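Cytolethal distending toxin protein B (Haemophilus ducreyi, PDB 1SR4) probably acts as the DNase I-like nuclease subunit of a three-protein bacterial genotoxin, damaging DNA and disturbing the cell cycle of its host. Local coordinates at residues S47-A52 / V82-S87; D146-I151 / F178-A183. All blocks are in the same frame, centred on the assembly; numbering follows the deposited sequence.

Overall arrangement
Both contacts are buried in one DNase I-like fold, in which two mixed beta sheets pack together with helices and loops on their outer sides. Interaction 1, first along the chain, sets the loop between strands 39-43 and 53-54 on strand 81-87 of the eight-stranded sheet. Interaction 2 joins the first turn of helix 147-159 to the segment between strand 171-175 and helix 182-189, beside the six-stranded sheet. They lie on opposite sides of the chain's centre, about 27 Å apart between centres and about 12 Å between nearest atoms, and hold separate parts of the outer layers. Segment 178-183 directly follows Asp177, in an Asp-Phe-Asn sequence that borders the active site in DNase I-like enzymes, so interaction 2 probably lies near that region.

Interaction 1: residues S47-A52 / V82-S87; sequences SLPSSA and VYIYYS
Leu48 covers one face of the Tyr86 ring: its CG sits over the ring centre, 3.7 Å from the centroid and 7° off the normal, a CH-pi contact. Its methyls divide the ring. Leu48 CD1 lies by the inner end, 3.8 Å from Tyr86 CB, and Leu48 CD2 over the CD1-CE1 side, 3.5 Å from Tyr86 CD1. Leu48 CG is anti to its carbonyl carbon (chi1 -69°) and Tyr86 CG anti to its backbone N (chi1 179°), which runs the two side chains antiparallel alongside each other. The phenol oxygen passes Ser47 CA at 3.7 Å and is hydrogen-bonded to Gly46 O, which ties down the far end of the ring. In this DNase I-like fold the loop 47-52 covers strand 81-87 of the larger sheet, and Trp23 of helix 20-31 packs on Leu48 and Pro49 as well. Two residues earlier on the strand, on the same face, Ile84 turns CG2 to Leu48 CD2 at 3.9 Å. Its extended CG1 branch carries CD1 tip to tip against Pro49 CD, 4.0 Å away. Ala52 CB flanks the same methyl, brought round by the type I turn that Ala52 N closes on Pro49 O.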
loop_
_atom_site.group_PDB
_atom_site.type_symbol
_atom_site.label_atom_id
_atom_site.label_comp_id
_atom_site.label_asym_id
_atom_site.label_seq_id
_atom_site.Cartn_x
_atom_site.Cartn_y
_atom_site.Cartn_z
ATOM N N SER B 47 -8.029 -12.443 8.655
ATOM C CA SER B 47 -8.983 -13.160 7.803
ATOM C C SER B 47 -8.782 -12.703 6.361
ATOM O O SER B 47 -8.327 -11.575 6.120
ATOM C CB SER B 47 -10.433 -12.829 8.204
ATOM O OG SER B 47 -10.777 -13.401 9.451
ATOM N N LEU B 48 -9.121 -13.552 5.396
ATOM C CA LEU B 48 -8.975 -13.142 3.993
ATOM C C LEU B 48 -10.101 -12.183 3.654
ATOM O O LEU B 48 -11.032 -12.024 4.441
ATOM C CB LEU B 48 -9.053 -14.355 3.059
ATOM C CG LEU B 48 -7.882 -15.343 3.115
ATOM C CD1 LEU B 48 -8.020 -16.394 2.005
ATOM C CD2 LEU B 48 -6.572 -14.573 2.938
ATOM N N PRO B 49 -10.030 -11.516 2.482
ATOM C CA PRO B 49 -11.109 -10.593 2.115
ATOM C C PRO B 49 -12.400 -11.414 2.155
ATOM O O PRO B 49 -12.384 -12.594 1.796
ATOM C CB PRO B 49 -10.736 -10.188 0.689
ATOM C CG PRO B 49 -9.209 -10.237 0.721
ATOM C CD PRO B 49 -8.957 -11.520 1.467
ATOM N N SER B 50 -13.511 -10.817 2.578
ATOM C CA SER B 50 -14.758 -11.579 2.656
ATOM C C SER B 50 -15.211 -12.105 1.295
ATOM O O SER B 50 -15.900 -13.109 1.230
ATOM C CB SER B 50 -15.880 -10.732 3.277
ATOM O OG SER B 50 -16.157 -9.609 2.459
ATOM N N SER B 51 -14.816 -11.452 0.204
ATOM C CA SER B 51 -15.243 -11.936 -1.108
ATOM C C SER B 51 -14.351 -13.040 -1.693
ATOM O O SER B 51 -14.646 -13.574 -2.771
ATOM C CB SER B 51 -15.342 -10.778 -2.103
ATOM O OG SER B 51 -14.056 -10.333 -2.450
ATOM N N ALA B 52 -13.263 -13.390 -1.006
ATOM C CA ALA B 52 -12.388 -14.459 -1.503
ATOM C C ALA B 52 -13.128 -15.797 -1.465
ATOM O O ALA B 52 -13.870 -16.091 -0.522
ATOM C CB ALA B 52 -11.104 -14.560 -0.670
ATOM N N VAL B 82 -6.940 -12.920 -8.822
ATOM C CA VAL B 82 -5.666 -13.334 -8.255
ATOM C C VAL B 82 -5.949 -14.546 -7.379
ATOM O O VAL B 82 -7.083 -14.750 -6.927
ATOM C CB VAL B 82 -4.985 -12.255 -7.367
ATOM C CG1 VAL B 82 -4.514 -11.080 -8.247
ATOM C CG2 VAL B 82 -5.928 -11.798 -6.257
ATOM N N TYR B 83 -4.925 -15.362 -7.168
ATOM C CA TYR B 83 -5.047 -16.516 -6.299
ATOM C C TYR B 83 -4.479 -16.088 -4.951
ATOM O O TYR B 83 -3.602 -15.220 -4.892
ATOM C CB TYR B 83 -4.190 -17.674 -6.822
ATOM C CG TYR B 83 -4.726 -18.342 -8.054
ATOM C CD1 TYR B 83 -5.689 -19.355 -7.965
ATOM C CD2 TYR B 83 -4.271 -17.968 -9.319
ATOM C CE1 TYR B 83 -6.180 -19.978 -9.108
ATOM C CE2 TYR B 83 -4.761 -18.583 -10.475
ATOM C CZ TYR B 83 -5.711 -19.579 -10.364
ATOM O OH TYR B 83 -6.212 -20.153 -11.512
ATOM N N ILE B 84 -4.985 -16.668 -3.871
ATOM C CA ILE B 84 -4.412 -16.385 -2.561
ATOM C C ILE B 84 -4.127 -17.726 -1.896
ATOM O O ILE B 84 -5.025 -18.559 -1.797
ATOM C CB ILE B 84 -5.349 -15.614 -1.588
ATOM C CG1 ILE B 84 -5.816 -14.282 -2.199
ATOM C CG2 ILE B 84 -4.572 -15.339 -0.269
ATOM C CD1 ILE B 84 -6.835 -13.500 -1.316
ATOM N N TYR B 85 -2.885 -17.935 -1.453
ATOM C CA TYR B 85 -2.503 -19.166 -0.743
ATOM C C TYR B 85 -2.426 -18.709 0.712
ATOM O O TYR B 85 -1.626 -17.848 1.078
ATOM C CB TYR B 85 -1.186 -19.686 -1.288
ATOM C CG TYR B 85 -1.375 -20.141 -2.711
ATOM C CD1 TYR B 85 -1.938 -21.393 -2.987
ATOM C CD2 TYR B 85 -1.139 -19.271 -3.780
ATOM C CE1 TYR B 85 -2.274 -21.763 -4.291
ATOM C CE2 TYR B 85 -1.470 -19.634 -5.091
ATOM C CZ TYR B 85 -2.045 -20.883 -5.337
ATOM O OH TYR B 85 -2.445 -21.228 -6.625
ATOM N N TYR B 86 -3.299 -19.286 1.522
ATOM C CA TYR B 86 -3.490 -18.877 2.910
ATOM C C TYR B 86 -3.143 -19.941 3.951
ATOM O O TYR B 86 -3.624 -21.073 3.885
ATOM C CB TYR B 86 -4.963 -18.462 3.009
ATOM C CG TYR B 86 -5.505 -18.009 4.345
ATOM C CD1 TYR B 86 -4.957 -16.914 5.016
ATOM C CD2 TYR B 86 -6.665 -18.592 4.866
ATOM C CE1 TYR B 86 -5.558 -16.396 6.169
ATOM C CE2 TYR B 86 -7.278 -18.080 6.024
ATOM C CZ TYR B 86 -6.718 -16.979 6.665
ATOM O OH TYR B 86 -7.333 -16.458 7.788
ATOM N N SER B 87 -2.309 -19.568 4.908
ATOM C CA SER B 87 -1.917 -20.472 5.972
ATOM C C SER B 87 -2.443 -19.860 7.266
ATOM O O SER B 87 -1.866 -18.915 7.798
ATOM C CB SER B 87 -0.399 -20.606 6.013
ATOM O OG SER B 87 -0.009 -21.369 7.139
#

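Interaction 2: residues D146-I151 / F178-A183; sequences DAVSLI and FNRAPA
Ala147 overlaps the end of Arg180, its CB 3.6 Å from NH1 and oblique to the guanidinium plane. The same methyl reaches the rim of the Phe178 ring, 4.3 Å from CD1 and near the ring plane. This is outer-layer packing of the DNase I-like sandwich: the first turn of helix 147-159 meets the segment that follows strand 171-175 and enters helix 182-189, with Ala181 as N-cap residue. One turn on from Ala147, Ile151 brings its CD1 to Phe178 CE1 at 4.1 Å, again at the ring edge, and the two side chains cross at about a right angle. Phe178 thus offers its edge to two helix side chains, while its ring stacks with Tyr217, and Ile219 and Val137 of the six-stranded sheet also touch it. Leu185 of helix 182-189 packs on both Ala147 and Phe178.

Arg180 spans the polar side. Its CG stands between the backbone N and the carbonyl carbon (chi1 60°), and a bend at chi3 (-69°) turns the guanidinium toward the start of helix 147-159. NE is hydrogen-bonded to Asn184 OD1 of helix 182-189, and NH1 has a weak bond to Gly144 O in the loop before helix 147-159. Val148 CG2 flanks NH1 at 4.3 Å. Asp146 has the opposite charge, but its OD1 lies 6.4 Å from Arg180 NH1 and is bound by Leu140 N; any attraction is probably only long-range. A water bridges the segments from the edge of the guanidinium, in its plane, accepting from Arg180 NH1 at 2.9 Å and from Val148 N at 3.1 Å.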
loop_
_atom_site.group_PDB
_atom_site.type_symbol
_atom_site.label_atom_id
_atom_site.label_comp_id
_atom_site.label_asym_id
_atom_site.label_seq_id
_atom_site.Cartn_x
_atom_site.Cartn_y
_atom_site.Cartn_z
ATOM N N ASP B 146 14.993 -17.269 14.813
ATOM C CA ASP B 146 14.717 -18.482 14.059
ATOM C C ASP B 146 15.106 -18.364 12.588
ATOM O O ASP B 146 15.078 -19.353 11.852
ATOM C CB ASP B 146 13.216 -18.805 14.155
ATOM C CG ASP B 146 12.323 -17.637 13.683
ATOM O OD1 ASP B 146 12.657 -16.463 13.942
ATOM O OD2 ASP B 146 11.267 -17.895 13.072
ATOM N N ALA B 147 15.489 -17.164 12.161
ATOM C CA ALA B 147 15.796 -16.915 10.752
ATOM C C ALA B 147 16.928 -17.701 10.089
ATOM O O ALA B 147 16.797 -18.144 8.945
ATOM C CB ALA B 147 16.019 -15.420 10.549
ATOM N N VAL B 148 18.042 -17.875 10.785
ATOM C CA VAL B 148 19.150 -18.596 10.180
ATOM C C VAL B 148 18.827 -20.058 9.882
ATOM O O VAL B 148 19.108 -20.534 8.772
ATOM C CB VAL B 148 20.430 -18.496 11.054
ATOM C CG1 VAL B 148 21.472 -19.509 10.579
ATOM C CG2 VAL B 148 21.003 -17.081 10.958
ATOM N N SER B 149 18.247 -20.780 10.847
ATOM C CA SER B 149 17.910 -22.187 10.594
ATOM C C SER B 149 16.764 -22.300 9.590
ATOM O O SER B 149 16.670 -23.284 8.854
ATOM C CB SER B 149 17.573 -22.946 11.901
ATOM O OG SER B 149 16.399 -22.483 12.524
ATOM N N LEU B 150 15.903 -21.290 9.534
ATOM C CA LEU B 150 14.802 -21.309 8.566
ATOM C C LEU B 150 15.405 -21.228 7.153
ATOM O O LEU B 150 15.059 -22.017 6.279
ATOM C CB LEU B 150 13.847 -20.130 8.797
ATOM C CG LEU B 150 12.565 -20.109 7.950
ATOM C CD1 LEU B 150 11.767 -21.376 8.202
ATOM C CD2 LEU B 150 11.723 -18.879 8.298
ATOM N N ILE B 151 16.318 -20.282 6.944
ATOM C CA ILE B 151 16.982 -20.110 5.651
ATOM C C ILE B 151 17.781 -21.382 5.299
ATOM O O ILE B 151 17.720 -21.872 4.168
ATOM C CB ILE B 151 17.954 -18.888 5.676
ATOM C CG1 ILE B 151 17.179 -17.597 5.995
ATOM C CG2 ILE B 151 18.698 -18.765 4.335
ATOM C CD1 ILE B 151 16.012 -17.362 5.107
ATOM N N PHE B 178 11.590 -10.198 8.724
ATOM C CA PHE B 178 12.683 -10.913 9.376
ATOM C C PHE B 178 12.927 -10.461 10.804
ATOM O O PHE B 178 13.626 -11.128 11.562
ATOM C CB PHE B 178 13.968 -10.773 8.555
ATOM C CG PHE B 178 13.981 -11.634 7.327
ATOM C CD1 PHE B 178 14.464 -12.934 7.385
ATOM C CD2 PHE B 178 13.484 -11.155 6.116
ATOM C CE1 PHE B 178 14.463 -13.754 6.258
ATOM C CE2 PHE B 178 13.476 -11.967 4.984
ATOM C CZ PHE B 178 13.970 -13.272 5.058
ATOM N N ASN B 179 12.355 -9.322 11.167
ATOM C CA ASN B 179 12.493 -8.814 12.517
ATOM C C ASN B 179 13.925 -8.616 13.001
ATOM O O ASN B 179 14.205 -8.781 14.179
ATOM C CB ASN B 179 11.721 -9.712 13.503
ATOM C CG ASN B 179 10.314 -9.195 13.771
ATOM O OD1 ASN B 179 10.134 -8.001 13.971
ATOM N ND2 ASN B 179 9.317 -10.084 13.784
ATOM N N ARG B 180 14.824 -8.257 12.093
ATOM C CA ARG B 180 16.223 -7.983 12.444
ATOM C C ARG B 180 16.818 -7.255 11.253
ATOM O O ARG B 180 16.325 -7.389 10.135
ATOM C CB ARG B 180 16.998 -9.280 12.722
ATOM C CG ARG B 180 17.044 -10.245 11.536
ATOM C CD ARG B 180 17.364 -11.661 11.985
ATOM N NE ARG B 180 18.738 -11.797 12.458
ATOM C CZ ARG B 180 19.267 -12.955 12.840
ATOM N NH1 ARG B 180 18.534 -14.064 12.805
ATOM N NH2 ARG B 180 20.527 -13.015 13.240
ATOM N N ALA B 181 17.863 -6.473 11.485
ATOM C CA ALA B 181 18.490 -5.719 10.416
ATOM C C ALA B 181 19.112 -6.634 9.371
ATOM O O ALA B 181 19.557 -7.740 9.674
ATOM C CB ALA B 181 19.547 -4.790 11.000
ATOM N N PRO B 182 19.138 -6.191 8.114
ATOM C CA PRO B 182 19.727 -7.026 7.061
ATOM C C PRO B 182 21.184 -7.416 7.373
ATOM O O PRO B 182 21.592 -8.556 7.148
ATOM C CB PRO B 182 19.618 -6.143 5.821
ATOM C CG PRO B 182 18.379 -5.341 6.084
ATOM C CD PRO B 182 18.469 -5.004 7.554
ATOM N N ALA B 183 21.968 -6.465 7.878
ATOM C CA ALA B 183 23.370 -6.739 8.197
ATOM C C ALA B 183 23.498 -7.719 9.356
ATOM O O ALA B 183 24.432 -8.517 9.399
ATOM C CB ALA B 183 24.112 -5.434 8.539
HETATM O O HOH W 1 19.037 -16.879 13.524
#